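Local coordinates for uncharacterized protein (Mycobacterium tuberculosis CAS/NITR204, PDB 5VYQ), which probably transfers a formyl group from a folate cofactor to the sugar amine of dTDP-4-amino-4,6-dideoxyglucose, at residues A[76-81]-A[175-180]; A[23-28]-A[70-75]; A[114-119]-A[200-205]. All blocks are in the same frame, centred on the assembly; numbering follows the deposited sequence.

Contact 1: A[76-81]-A[175-180]. With NA (sodium ion), chain G; NA (sodium ion), chain H.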
loop_
_atom_site.group_PDB
_atom_site.type_symbol
_atom_site.label_atom_id
_atom_site.label_comp_id
_atom_site.label_asym_id
_atom_site.label_seq_id
_atom_site.Cartn_x
_atom_site.Cartn_y
_atom_site.Cartn_z
ATOM N N TYR A 76 -11.975 0.754 46.420
ATOM C CA TYR A 76 -11.393 -0.374 45.711
ATOM C C TYR A 76 -10.120 -0.865 46.370
ATOM O O TYR A 76 -9.447 -0.103 47.035
ATOM C CB TYR A 76 -11.145 -0.050 44.243
ATOM C CG TYR A 76 -12.399 0.263 43.469
ATOM C CD1 TYR A 76 -13.164 -0.745 42.913
ATOM C CD2 TYR A 76 -12.809 1.564 43.301
ATOM C CE1 TYR A 76 -14.315 -0.466 42.220
ATOM C CE2 TYR A 76 -13.972 1.854 42.623
ATOM C CZ TYR A 76 -14.736 0.844 42.076
ATOM O OH TYR A 76 -15.863 1.203 41.343
ATOM N N ASP A 77 -9.812 -2.141 46.169
ATOM C CA ASP A 77 -8.598 -2.766 46.634
ATOM C C ASP A 77 -7.541 -2.812 45.547
ATOM O O ASP A 77 -6.375 -3.024 45.857
ATOM C CB ASP A 77 -8.864 -4.182 47.129
ATOM C CG ASP A 77 -9.903 -4.202 48.266
ATOM O OD1 ASP A 77 -9.719 -3.441 49.245
ATOM O OD2 ASP A 77 -10.872 -4.968 48.102
ATOM N N LEU A 78 -7.947 -2.727 44.292
ATOM C CA LEU A 78 -7.033 -2.887 43.140
ATOM C C LEU A 78 -7.624 -2.090 41.971
ATOM O O LEU A 78 -8.829 -2.156 41.704
ATOM C CB LEU A 78 -6.963 -4.358 42.772
ATOM C CG LEU A 78 -6.259 -4.740 41.462
ATOM C CD1 LEU A 78 -4.789 -4.317 41.517
ATOM C CD2 LEU A 78 -6.375 -6.229 41.127
ATOM N N VAL A 79 -6.801 -1.320 41.290
ATOM C CA VAL A 79 -7.249 -0.601 40.104
ATOM C C VAL A 79 -6.412 -1.117 38.922
ATOM O O VAL A 79 -5.192 -1.098 38.965
ATOM C CB VAL A 79 -7.084 0.930 40.271
ATOM C CG1 VAL A 79 -7.536 1.664 39.034
ATOM C CG2 VAL A 79 -7.895 1.410 41.452
ATOM N N LEU A 80 -7.093 -1.520 37.868
ATOM C CA LEU A 80 -6.416 -1.928 36.634
ATOM C C LEU A 80 -6.617 -0.942 35.503
ATOM O O LEU A 80 -7.727 -0.505 35.220
ATOM C CB LEU A 80 -6.977 -3.265 36.211
ATOM C CG LEU A 80 -6.939 -4.385 37.229
ATOM C CD1 LEU A 80 -7.487 -5.682 36.672
ATOM C CD2 LEU A 80 -5.541 -4.600 37.782
ATOM N N SER A 81 -5.508 -0.584 34.863
ATOM C CA SER A 81 -5.532 0.159 33.602
ATOM C C SER A 81 -5.462 -0.845 32.455
ATOM O O SER A 81 -4.422 -1.491 32.235
ATOM C CB SER A 81 -4.373 1.148 33.536
ATOM O OG SER A 81 -4.115 1.607 32.200
ATOM N N ASP A 175 -5.433 -14.532 38.586
ATOM C CA ASP A 175 -5.508 -14.811 40.025
ATOM C C ASP A 175 -4.390 -14.108 40.794
ATOM O O ASP A 175 -4.639 -13.558 41.879
ATOM C CB ASP A 175 -5.460 -16.315 40.343
ATOM C CG ASP A 175 -6.652 -17.085 39.832
ATOM O OD1 ASP A 175 -7.611 -16.495 39.294
ATOM O OD2 ASP A 175 -6.617 -18.334 39.991
ATOM N N ALA A 176 -3.154 -14.178 40.294
ATOM C CA ALA A 176 -2.014 -13.567 40.998
ATOM C C ALA A 176 -2.173 -12.051 41.077
ATOM O O ALA A 176 -1.816 -11.404 42.070
ATOM C CB ALA A 176 -0.692 -13.927 40.346
ATOM N N ILE A 177 -2.690 -11.484 39.992
ATOM C CA ILE A 177 -2.914 -10.061 39.925
ATOM C C ILE A 177 -3.940 -9.640 40.951
ATOM O O ILE A 177 -3.740 -8.700 41.736
ATOM C CB ILE A 177 -3.343 -9.632 38.521
ATOM C CG1 ILE A 177 -2.192 -9.801 37.534
ATOM C CG2 ILE A 177 -3.777 -8.144 38.479
ATOM C CD1 ILE A 177 -2.621 -9.897 36.078
ATOM N N ARG A 178 -5.041 -10.366 40.950
ATOM C CA ARG A 178 -6.101 -10.185 41.928
ATOM C C ARG A 178 -5.590 -10.200 43.364
ATOM O O ARG A 178 -5.847 -9.285 44.165
ATOM C CB ARG A 178 -7.197 -11.235 41.688
ATOM C CG ARG A 178 -8.368 -11.166 42.668
ATOM C CD ARG A 178 -9.178 -12.460 42.679
ATOM N NE ARG A 178 -8.325 -13.592 43.096
ATOM C CZ ARG A 178 -8.468 -14.860 42.716
ATOM N NH1 ARG A 178 -9.441 -15.219 41.893
ATOM N NH2 ARG A 178 -7.616 -15.773 43.152
ATOM N N ASP A 179 -4.803 -11.221 43.670
ATOM C CA ASP A 179 -4.422 -11.496 45.038
ATOM C C ASP A 179 -3.163 -10.766 45.445
ATOM O O ASP A 179 -2.818 -10.744 46.614
ATOM C CB ASP A 179 -4.147 -12.974 45.194
ATOM C CG ASP A 179 -5.400 -13.835 45.086
ATOM O OD1 ASP A 179 -6.529 -13.361 45.313
ATOM O OD2 ASP A 179 -5.247 -15.017 44.729
ATOM N N GLY A 180 -2.442 -10.193 44.504
ATOM C CA GLY A 180 -1.164 -9.565 44.834
ATOM C C GLY A 180 -0.137 -10.581 45.313
ATOM O O GLY A 180 0.767 -10.229 46.068
HETATM NA NA NA G . -8.539 0.932 48.934
HETATM NA NA NA H . -13.076 -5.673 49.200
HETATM O O HOH W 1 -8.477 -1.233 49.917
HETATM O O HOH W 2 -8.966 1.370 51.049
HETATM O O HOH W 3 -6.336 1.306 49.184
HETATM O O HOH W 4 -15.114 -6.827 49.446
HETATM O O HOH W 5 -13.808 -3.828 49.853
#
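An apolar strand-on-helix contact, in which Leu78 and Leu80 of strand 78-81 meet Ile177 in the last turn of the helix ending at Asp179, joins the central sheet to a helix covering one of its faces. The two axes approach to 9.9 Å and their directions differ by 132°, so the strand runs obliquely and largely against the helix. Leu78, with CG anti to its backbone N, carries CD2 to the helix backbone, 3.7 Å from Ile177 O and 4.0 Å from Arg178 CA. Ile177 O is also hydrogen-bonded by Arg97, so the methyl lies against a carbonyl that already has a polar partner. Leu80 has CG beside the backbone N and anti to the carbonyl carbon (chi1 -54°), and its CD2 meets Ile177 CG2 at 4.0 Å, the two side chains crossing at a slant. Ile177 CG2 therefore faces both leucines, with Leu78 CD2 at 4.2 Å. Beta-strand alternation puts the two leucines on the same side. Strand 78-82 lies between the parallel strands 24-28 and 97-102 of the formyltransferase domain, and helix 155-179 packs on this sheet. Arg178, whose CB points away from the strand, grips Asp179 side-on: its NE reaches Asp179 OD1 at 2.9 Å from above the carboxylate plane, while NH2 meets Asp179 OD2 on the syn side but tilted 30° from that plane. In the turn just before the strand, Tyr76 O coordinates one sodium ion and Asp77 OD2 another, while a water on the first sodium donates to Asp77 OD1.

Contact 2: A[23-28]-A[70-75]. With NA (sodium ion), chain H; NA (sodium ion), chain G.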
loop_
_atom_site.group_PDB
_atom_site.type_symbol
_atom_site.label_atom_id
_atom_site.label_comp_id
_atom_site.label_asym_id
_atom_site.label_seq_id
_atom_site.Cartn_x
_atom_site.Cartn_y
_atom_site.Cartn_z
ATOM N N THR A 23 -12.019 -6.108 45.669
ATOM C CA THR A 23 -12.918 -5.223 44.943
ATOM C C THR A 23 -12.083 -4.513 43.863
ATOM O O THR A 23 -11.155 -3.797 44.201
ATOM C CB THR A 23 -13.517 -4.215 45.918
ATOM O OG1 THR A 23 -14.170 -4.919 46.997
ATOM C CG2 THR A 23 -14.506 -3.311 45.220
ATOM N N ILE A 24 -12.413 -4.723 42.590
ATOM C CA ILE A 24 -11.549 -4.298 41.499
ATOM C C ILE A 24 -12.229 -3.225 40.665
ATOM O O ILE A 24 -13.418 -3.356 40.312
ATOM C CB ILE A 24 -11.158 -5.496 40.622
ATOM C CG1 ILE A 24 -10.479 -6.567 41.487
ATOM C CG2 ILE A 24 -10.284 -5.069 39.460
ATOM C CD1 ILE A 24 -10.077 -7.830 40.764
ATOM N N LEU A 25 -11.452 -2.208 40.309
ATOM C CA LEU A 25 -11.884 -1.262 39.289
ATOM C C LEU A 25 -11.012 -1.433 38.044
ATOM O O LEU A 25 -9.781 -1.427 38.165
ATOM C CB LEU A 25 -11.683 0.127 39.834
ATOM C CG LEU A 25 -11.911 1.283 38.845
ATOM C CD1 LEU A 25 -13.365 1.286 38.389
ATOM C CD2 LEU A 25 -11.541 2.609 39.509
ATOM N N ILE A 26 -11.637 -1.557 36.888
ATOM C CA ILE A 26 -10.938 -1.519 35.594
ATOM C C ILE A 26 -11.322 -0.241 34.870
ATOM O O ILE A 26 -12.510 0.039 34.697
ATOM C CB ILE A 26 -11.235 -2.718 34.713
ATOM C CG1 ILE A 26 -10.893 -3.998 35.497
ATOM C CG2 ILE A 26 -10.414 -2.611 33.414
ATOM C CD1 ILE A 26 -10.929 -5.260 34.665
ATOM N N LEU A 27 -10.314 0.507 34.464
ATOM C CA LEU A 27 -10.446 1.691 33.622
ATOM C C LEU A 27 -9.897 1.272 32.263
ATOM O O LEU A 27 -8.758 0.793 32.132
ATOM C CB LEU A 27 -9.692 2.872 34.211
ATOM C CG LEU A 27 -10.488 3.391 35.435
ATOM C CD1 LEU A 27 -9.524 3.938 36.454
ATOM C CD2 LEU A 27 -11.448 4.415 34.854
ATOM N N THR A 28 -10.679 1.491 31.216
ATOM C CA THR A 28 -10.294 1.077 29.866
ATOM C C THR A 28 -10.873 2.000 28.793
ATOM O O THR A 28 -12.045 2.363 28.850
ATOM C CB THR A 28 -10.758 -0.369 29.634
ATOM O OG1 THR A 28 -10.337 -0.843 28.353
ATOM C CG2 THR A 28 -12.258 -0.540 29.798
ATOM N N ALA A 70 -10.164 10.212 45.599
ATOM C CA ALA A 70 -10.439 9.845 46.954
ATOM C C ALA A 70 -11.438 8.705 47.089
ATOM O O ALA A 70 -11.290 7.809 47.928
ATOM C CB ALA A 70 -10.894 11.050 47.757
ATOM N N GLU A 71 -12.461 8.743 46.257
ATOM C CA GLU A 71 -13.462 7.682 46.281
ATOM C C GLU A 71 -12.910 6.361 45.748
ATOM O O GLU A 71 -13.174 5.307 46.299
ATOM C CB GLU A 71 -14.694 8.080 45.472
ATOM C CG GLU A 71 -15.532 9.133 46.201
ATOM C CD GLU A 71 -14.980 10.537 46.046
ATOM O OE1 GLU A 71 -14.978 11.278 47.045
ATOM O OE2 GLU A 71 -14.501 10.913 44.951
ATOM N N ILE A 72 -12.135 6.438 44.682
ATOM C CA ILE A 72 -11.485 5.217 44.174
ATOM C C ILE A 72 -10.607 4.537 45.227
ATOM O O ILE A 72 -10.712 3.326 45.455
ATOM C CB ILE A 72 -10.713 5.505 42.867
ATOM C CG1 ILE A 72 -11.649 5.925 41.733
ATOM C CG2 ILE A 72 -9.911 4.308 42.449
ATOM C CD1 ILE A 72 -10.963 6.625 40.588
ATOM N N VAL A 73 -9.745 5.309 45.886
ATOM C CA VAL A 73 -8.863 4.768 46.888
ATOM C C VAL A 73 -9.677 4.174 48.047
ATOM O O VAL A 73 -9.386 3.088 48.529
ATOM C CB VAL A 73 -7.855 5.841 47.372
ATOM C CG1 VAL A 73 -7.115 5.456 48.661
ATOM C CG2 VAL A 73 -6.845 6.162 46.293
ATOM N N GLU A 74 -10.745 4.850 48.448
ATOM C CA GLU A 74 -11.574 4.333 49.539
ATOM C C GLU A 74 -12.269 3.002 49.192
ATOM O O GLU A 74 -12.242 2.056 49.992
ATOM C CB GLU A 74 -12.632 5.360 49.926
ATOM C CG GLU A 74 -13.661 4.927 50.968
ATOM C CD GLU A 74 -14.747 5.981 51.117
ATOM O OE1 GLU A 74 -15.883 5.736 50.672
ATOM O OE2 GLU A 74 -14.461 7.068 51.664
ATOM N N ARG A 75 -12.864 2.934 48.012
ATOM C CA ARG A 75 -13.775 1.860 47.651
ATOM C C ARG A 75 -13.165 0.621 47.019
ATOM O O ARG A 75 -13.833 -0.426 47.002
ATOM C CB ARG A 75 -14.829 2.416 46.728
ATOM C CG ARG A 75 -15.602 3.442 47.541
ATOM C CD ARG A 75 -16.577 4.155 46.674
ATOM N NE ARG A 75 -17.121 5.270 47.445
ATOM C CZ ARG A 75 -17.806 6.285 46.923
ATOM N NH1 ARG A 75 -18.071 6.324 45.619
ATOM N NH2 ARG A 75 -18.195 7.267 47.745
HETATM NA NA NA H . -13.076 -5.673 49.200
HETATM NA NA NA G . -8.539 0.932 48.934
HETATM O O HOH W 2 -8.966 1.370 51.049
HETATM O O HOH W 1 -8.477 -1.233 49.917
HETATM O O HOH W 3 -6.336 1.306 49.184
HETATM O O HOH W 4 -15.114 -6.827 49.446
HETATM O O HOH W 5 -13.808 -3.828 49.853
#
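Leu25 and Ile72 carry the apolar part of this contact, their side chains crossing at about a right angle where strand 24-28 packs against the last turns of helix 65-75. Leu25 has CG anti to the backbone N (chi1 172°), and its CD2 alone does the touching: it lies 3.8 Å from Ile72 CG2 and 4.0 Å from Ile72 CG1. Ile72 places CG1 beside its own N and CG2 anti to it, so that CG2 and CG1 both lie against that one methyl. Val79 of the neighbouring strand also touches Ile72. Just before the strand, Thr23 divides its two branches between different tasks. Its chi1 of -56° sets OG1 beside the backbone N and leaves CG2 anti to it; CG2 then lies 3.5 Å from Arg75 O, whereas OG1 binds a sodium ion at 2.6 Å. Met21 O and Asp77 OD2 bind the same ion. The Arg75 side chain leads away from the strand; Glu71 CG lies over one face of its guanidinium, offset toward the rim, and NE makes a weak bond to Glu74 OE1. Across the segments the contact rests on van der Waals packing alone, and the polar holding of Thr23 comes from the sodium ion and a hydrogen bond with Asp46.

Contact 3: A[114-119]-A[200-205]. With 0FX (dTDP-4-amino-4,6-dideoxyglucose), chain D.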
loop_
_atom_site.group_PDB
_atom_site.type_symbol
_atom_site.label_atom_id
_atom_site.label_comp_id
_atom_site.label_asym_id
_atom_site.label_seq_id
_atom_site.Cartn_x
_atom_site.Cartn_y
_atom_site.Cartn_z
ATOM N N PRO A 114 3.782 1.285 20.895
ATOM C CA PRO A 114 5.127 0.667 20.872
ATOM C C PRO A 114 5.559 -0.055 19.589
ATOM O O PRO A 114 6.752 0.032 19.219
ATOM C CB PRO A 114 5.057 -0.311 22.053
ATOM C CG PRO A 114 4.172 0.402 23.040
ATOM C CD PRO A 114 3.091 1.037 22.173
ATOM N N GLN A 115 4.674 -0.839 18.979
ATOM C CA GLN A 115 5.064 -1.665 17.815
ATOM C C GLN A 115 5.467 -0.757 16.635
ATOM O O GLN A 115 6.264 -1.180 15.812
ATOM C CB GLN A 115 3.956 -2.626 17.355
ATOM C CG GLN A 115 2.716 -2.040 16.641
ATOM C CD GLN A 115 1.763 -1.325 17.552
ATOM O OE1 GLN A 115 1.861 -1.422 18.794
ATOM N NE2 GLN A 115 0.870 -0.549 16.961
ATOM N N VAL A 116 4.906 0.446 16.537
ATOM C CA VAL A 116 5.306 1.380 15.480
ATOM C C VAL A 116 6.800 1.634 15.588
ATOM O O VAL A 116 7.562 1.484 14.640
ATOM C CB VAL A 116 4.517 2.702 15.514
ATOM C CG1 VAL A 116 5.088 3.660 14.505
ATOM C CG2 VAL A 116 3.024 2.458 15.325
ATOM N N PHE A 117 7.233 1.927 16.794
ATOM C CA PHE A 117 8.600 2.299 17.046
ATOM C C PHE A 117 9.494 1.058 16.983
ATOM O O PHE A 117 10.645 1.118 16.466
ATOM C CB PHE A 117 8.688 3.072 18.377
ATOM C CG PHE A 117 8.033 4.402 18.324
ATOM C CD1 PHE A 117 8.739 5.497 17.841
ATOM C CD2 PHE A 117 6.703 4.569 18.704
ATOM C CE1 PHE A 117 8.183 6.749 17.792
ATOM C CE2 PHE A 117 6.141 5.829 18.632
ATOM C CZ PHE A 117 6.862 6.904 18.161
ATOM N N SER A 118 8.996 -0.092 17.432
ATOM C CA SER A 118 9.822 -1.296 17.359
ATOM C C SER A 118 10.027 -1.855 15.953
ATOM O O SER A 118 11.075 -2.441 15.643
ATOM C CB SER A 118 9.247 -2.398 18.244
ATOM O OG SER A 118 9.530 -2.116 19.598
ATOM N N ILE A 119 9.039 -1.677 15.094
ATOM C CA ILE A 119 9.245 -2.063 13.699
ATOM C C ILE A 119 10.436 -1.309 13.126
ATOM O O ILE A 119 11.190 -1.851 12.323
ATOM C CB ILE A 119 7.967 -1.810 12.867
ATOM C CG1 ILE A 119 6.961 -2.902 13.242
ATOM C CG2 ILE A 119 8.208 -1.857 11.360
ATOM C CD1 ILE A 119 5.539 -2.661 12.851
ATOM N N GLU A 200 3.517 11.641 16.036
ATOM C CA GLU A 200 3.106 12.691 15.065
ATOM C C GLU A 200 4.272 13.132 14.215
ATOM O O GLU A 200 4.203 13.273 12.981
ATOM C CB GLU A 200 2.447 13.900 15.788
ATOM C CG GLU A 200 1.152 13.501 16.491
ATOM C CD GLU A 200 0.159 12.904 15.512
ATOM O OE1 GLU A 200 -0.091 13.613 14.520
ATOM O OE2 GLU A 200 -0.353 11.783 15.720
ATOM N N GLN A 201 5.429 13.289 14.807
ATOM C CA GLN A 201 6.556 13.647 13.988
ATOM C C GLN A 201 7.019 12.595 12.978
ATOM O O GLN A 201 7.325 12.905 11.840
ATOM C CB GLN A 201 7.714 13.996 14.886
ATOM C CG GLN A 201 8.906 14.506 14.134
ATOM C CD GLN A 201 9.947 15.114 15.032
ATOM O OE1 GLN A 201 9.640 15.906 15.925
ATOM N NE2 GLN A 201 11.199 14.758 14.790
ATOM N N LEU A 202 7.036 11.333 13.385
ATOM C CA LEU A 202 7.378 10.225 12.493
ATOM C C LEU A 202 6.474 10.081 11.257
ATOM O O LEU A 202 6.896 9.597 10.177
ATOM C CB LEU A 202 7.306 8.960 13.345
ATOM C CG LEU A 202 7.948 7.665 12.875
ATOM C CD1 LEU A 202 9.452 7.762 12.642
ATOM C CD2 LEU A 202 7.699 6.635 13.976
ATOM N N ARG A 203 5.207 10.427 11.434
ATOM C CA ARG A 203 4.180 10.388 10.397
ATOM C C ARG A 203 4.608 11.058 9.098
ATOM O O ARG A 203 4.237 10.633 7.998
ATOM C CB ARG A 203 2.890 11.088 10.860
ATOM C CG ARG A 203 2.012 10.285 11.810
ATOM C CD ARG A 203 0.809 11.087 12.237
ATOM N NE ARG A 203 -0.137 11.143 11.142
ATOM C CZ ARG A 203 -1.200 11.909 11.121
ATOM N NH1 ARG A 203 -1.483 12.712 12.159
ATOM N NH2 ARG A 203 -2.005 11.818 10.079
ATOM N N ARG A 204 5.325 12.152 9.217
ATOM C CA ARG A 204 5.616 13.005 8.080
ATOM C C ARG A 204 6.863 12.487 7.405
ATOM O O ARG A 204 7.899 12.330 8.037
ATOM C CB ARG A 204 5.822 14.444 8.544
ATOM C CG ARG A 204 6.084 15.385 7.386
ATOM C CD ARG A 204 6.474 16.746 7.970
ATOM N NE ARG A 204 7.849 16.535 8.399
ATOM C CZ ARG A 204 8.948 16.701 7.657
ATOM N NH1 ARG A 204 8.912 17.191 6.421
ATOM N NH2 ARG A 204 10.129 16.428 8.202
ATOM N N LEU A 205 6.726 12.145 6.127
ATOM C CA LEU A 205 7.816 11.604 5.335
ATOM C C LEU A 205 8.499 12.748 4.595
ATOM O O LEU A 205 7.840 13.468 3.846
ATOM C CB LEU A 205 7.309 10.625 4.297
ATOM C CG LEU A 205 6.394 9.509 4.833
ATOM C CD1 LEU A 205 5.958 8.636 3.690
ATOM C CD2 LEU A 205 7.163 8.727 5.900
HETATM O O4P 0FX D . -3.435 0.348 22.127
HETATM P P2 0FX D . -3.857 1.629 22.763
HETATM O O3P 0FX D . -5.120 1.582 23.595
HETATM O O1G 0FX D . -2.510 2.082 23.529
HETATM C C1G 0FX D . -2.215 3.437 23.818
HETATM C C2G 0FX D . -0.697 3.522 24.024
HETATM O O2G 0FX D . -0.099 3.014 22.824
HETATM C C3G 0FX D . -0.288 2.611 25.194
HETATM O O3G 0FX D . 1.152 2.504 25.311
HETATM C C4G 0FX D . -1.014 3.070 26.452
HETATM N N4A 0FX D . -0.634 2.121 27.526
HETATM C C5G 0FX D . -2.519 3.066 26.183
HETATM C C6G 0FX D . -3.203 3.819 27.323
HETATM O O5G 0FX D . -2.905 3.813 25.016
HETATM O OPP 0FX D . -3.987 2.814 21.680
HETATM P P 0FX D . -5.116 3.074 20.556
HETATM O O1P 0FX D . -5.296 4.542 20.500
HETATM O O2P 0FX D . -6.266 2.127 20.785
HETATM O O5 0FX D . -4.429 2.604 19.186
HETATM C C5 0FX D . -4.214 1.244 18.892
HETATM C C4 0FX D . -3.263 1.137 17.716
HETATM O O4 0FX D . -3.904 1.708 16.577
HETATM C C3 0FX D . -1.953 1.919 17.808
HETATM O O3 0FX D . -0.952 1.152 18.486
HETATM C C2 0FX D . -1.536 2.182 16.374
HETATM C C1 0FX D . -2.908 2.324 15.752
HETATM N N11 0FX D . -3.284 3.731 15.573
HETATM C C61 0FX D . -4.167 4.393 16.349
HETATM C C51 0FX D . -4.499 5.710 16.094
HETATM C C5A 0FX D . -5.457 6.424 17.013
HETATM C C21 0FX D . -2.840 4.385 14.426
HETATM O O21 0FX D . -2.023 3.737 13.629
HETATM N N31 0FX D . -3.130 5.658 14.154
HETATM C C41 0FX D . -4.004 6.306 14.956
HETATM O O41 0FX D . -4.301 7.583 14.641
#
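Leu202 meets Val116 and Phe117 across a small helix-to-helix contact that buries 96 Å² in all. Along the second segment, Glu200 comes first and holds Arg203 one turn later: Arg203 NH1 lies 2.9 Å from Glu200 OE1, in the guanidinium plane and on the syn lone pair of the carboxylate. Leu202 then makes the crossing contact. Its CG stands anti to the backbone N (chi1 -164°), extending the side chain toward helix 114-121, and CD2 ends 3.8 Å from Phe117 CE1 and 4.0 Å from Val116 CG1. The methyl approaches the ring obliquely, and the Leu202 side chain runs antiparallel to, and past, those of Val116 and Phe117. Arg203 follows, its NE hydrogen-bonded to Asn230 O, and Leu205 packs on Arg219 and Leu220 of helix 213-222. On the first helix, Gln115 is bent at chi2 (-74°) and sends NE2 to O3 of the nucleotide's deoxyribose at 2.9 Å, nearly straight at 176°; Ser155 OG is a second partner of NE2. The contact joins a helix whose Pro114 and Gln115 line the dTDP-sugar pocket to helix 196-203, consistent with the junction of formyltransferase core and C-terminal part in this family.

In the fold
Contacts 1 and 2 adjoin, their centres 10 Å apart, because strands 78-82 and 24-28 are neighbours in the six-stranded mixed sheet; Leu80 N lies 2.7 Å from Leu25 O, a probable hydrogen bond between them. Along the chain, contact 2 closes before contact 1 opens, and helix 65-75 leads straight into strand 78-82. Two sodium ions are shared by the two contacts. Contact 3 lies on the opposite side of the chain's centre, about 33 Å from contact 1 and 34 Å from contact 2 between centres. Its segments alternate with those of contact 1. Contact 1 sits on the sheet that reaches the folate site through Ser81, while contact 3 adjoins the nucleotide-sugar site.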